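Long-range contact in catalase-3 (Neurospora crassa, PDB 4AJ9), which uses heme to break hydrogen peroxide down into oxygen and water, probably protecting the cell from its toxicity: residues Ser538-Gly543 and Ala566-Ser571. Sequence-based numbering, arbitrary orientation.
Sequences STTKGG and AEYLAS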
loop_
_atom_site.group_PDB
_atom_site.type_symbol
_atom_site.label_atom_id
_atom_site.label_comp_id
_atom_site.label_asym_id
_atom_site.label_seq_id
_atom_site.Cartn_x
_atom_site.Cartn_y
_atom_site.Cartn_z
ATOM N N SER C 538 35.539 -41.009 1.807
ATOM C CA SER C 538 36.701 -41.552 1.103
ATOM C C SER C 538 37.956 -40.699 1.294
ATOM O O SER C 538 38.034 -39.875 2.209
ATOM C CB SER C 538 36.391 -41.709 -0.393
ATOM O OG SER C 538 37.388 -42.478 -1.058
ATOM N N THR C 539 38.935 -40.897 0.418
ATOM C CA THR C 539 40.186 -40.155 0.505
ATOM C C THR C 539 40.839 -40.081 -0.864
ATOM O O THR C 539 40.622 -40.957 -1.698
ATOM C CB THR C 539 41.152 -40.779 1.544
ATOM O OG1 THR C 539 42.395 -40.066 1.543
ATOM C CG2 THR C 539 41.410 -42.257 1.238
ATOM N N THR C 540 41.624 -39.028 -1.104
ATOM C CA THR C 540 42.284 -38.862 -2.396
ATOM C C THR C 540 43.532 -39.738 -2.512
ATOM O O THR C 540 44.047 -39.956 -3.608
ATOM C CB THR C 540 42.644 -37.383 -2.685
ATOM O OG1 THR C 540 43.492 -36.876 -1.650
ATOM C CG2 THR C 540 41.377 -36.538 -2.748
ATOM N N LYS C 541 43.997 -40.248 -1.376
ATOM C CA LYS C 541 45.197 -41.074 -1.335
ATOM C C LYS C 541 44.845 -42.543 -1.517
ATOM O O LYS C 541 43.821 -43.006 -1.015
ATOM C CB LYS C 541 45.917 -40.898 -0.001
ATOM C CG LYS C 541 46.067 -39.461 0.462
ATOM C CD LYS C 541 46.711 -38.581 -0.589
ATOM C CE LYS C 541 47.374 -37.376 0.060
ATOM N NZ LYS C 541 46.779 -37.071 1.394
ATOM N N GLY C 542 45.703 -43.277 -2.222
ATOM C CA GLY C 542 45.509 -44.708 -2.398
ATOM C C GLY C 542 44.398 -45.028 -3.378
ATOM O O GLY C 542 44.048 -44.201 -4.218
ATOM N N GLY C 543 43.836 -46.228 -3.271
ATOM C CA GLY C 543 42.827 -46.672 -4.214
ATOM C C GLY C 543 41.398 -46.474 -3.750
ATOM O O GLY C 543 40.458 -46.893 -4.427
ATOM N N ALA C 566 35.758 -36.434 -0.073
ATOM C CA ALA C 566 37.195 -36.544 0.166
ATOM C C ALA C 566 37.806 -35.194 0.556
ATOM O O ALA C 566 37.092 -34.219 0.790
ATOM C CB ALA C 566 37.900 -37.126 -1.054
ATOM N N GLU C 567 39.129 -35.149 0.639
ATOM C CA GLU C 567 39.828 -33.969 1.127
ATOM C C GLU C 567 39.655 -32.792 0.184
ATOM O O GLU C 567 39.536 -31.651 0.628
ATOM C CB GLU C 567 41.318 -34.262 1.316
ATOM C CG GLU C 567 41.614 -35.313 2.375
ATOM C CD GLU C 567 41.708 -36.715 1.806
ATOM O OE1 GLU C 567 41.145 -36.971 0.716
ATOM O OE2 GLU C 567 42.353 -37.560 2.459
ATOM N N TYR C 568 39.650 -33.081 -1.115
ATOM C CA TYR C 568 39.444 -32.069 -2.149
ATOM C C TYR C 568 38.716 -32.693 -3.331
ATOM O O TYR C 568 38.509 -33.907 -3.371
ATOM C CB TYR C 568 40.770 -31.424 -2.600
ATOM C CG TYR C 568 41.787 -32.381 -3.205
ATOM C CD1 TYR C 568 41.754 -32.707 -4.553
ATOM C CD2 TYR C 568 42.791 -32.939 -2.423
ATOM C CE1 TYR C 568 42.688 -33.578 -5.106
ATOM C CE2 TYR C 568 43.723 -33.810 -2.963
ATOM C CZ TYR C 568 43.668 -34.123 -4.301
ATOM O OH TYR C 568 44.603 -34.986 -4.828
ATOM N N LEU C 569 38.333 -31.875 -4.300
ATOM C CA LEU C 569 37.488 -32.367 -5.376
ATOM C C LEU C 569 38.269 -33.067 -6.480
ATOM O O LEU C 569 38.301 -32.595 -7.613
ATOM C CB LEU C 569 36.663 -31.228 -5.973
ATOM C CG LEU C 569 35.692 -30.546 -5.011
ATOM C CD1 LEU C 569 34.955 -29.455 -5.747
ATOM C CD2 LEU C 569 34.715 -31.557 -4.389
ATOM N N ALA C 570 38.890 -34.195 -6.155
ATOM C CA ALA C 570 39.533 -35.009 -7.178
ATOM C C ALA C 570 38.446 -35.582 -8.082
ATOM O O ALA C 570 37.254 -35.396 -7.820
ATOM C CB ALA C 570 40.340 -36.123 -6.540
ATOM N N SER C 571 38.844 -36.267 -9.149
ATOM C CA SER C 571 37.870 -36.916 -10.019
ATOM C C SER C 571 37.039 -37.904 -9.208
ATOM O O SER C 571 37.583 -38.709 -8.467
ATOM C CB SER C 571 38.569 -37.641 -11.169
ATOM O OG SER C 571 37.628 -38.321 -11.982
#
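The carboxylate of Glu567 grips two consecutive threonines, joining loops at the C-terminal ends of adjacent parallel strands, 533-537 and 561-566. These belong to the six-stranded parallel sheet of the glutaminase I-like C-terminal domain of long catalases, and helix 544-557 makes the crossover between them. The two carboxylate oxygens divide the work. Glu567 OE2 accepts from Thr539 OG1 at 2.7 Å through its syn lone pair, while Glu567 OE1 takes the backbone N-H of Thr540 (Thr540 N to Glu567 OE1 2.8 Å), also on the syn side and only 16° out of the carboxylate plane. Holding both oxygens should fix the rotation of the group. Thr540 OG1 adds a weak third bond to OE1. Thr539 OG1 lies anti to its own backbone N (chi1 177°), alongside the glutamate side chain; it is also hydrogen-bonded to Arg596, whose NH1 forms a long, weak ion pair with OE2. Lys541 NZ, 4.6 Å from Glu567 OE2, is too distant for a salt bridge but may, with Arg596, favour the ionised carboxylate.

Packing takes over beyond this polar cluster. Thr540 crosses Tyr568 at about a right angle, and its CG2 sits over one ring face as a CH-pi contact, 3.7 Å from the centroid and 15° off the normal. Val497 of the second subunit also packs on Tyr568, placing this loop near a subunit boundary. The same Thr540 methyl reaches both alanines of 566-571: CG2 lies 3.9 Å from Ala566 CB and 4.0 Å from Ala570 CB.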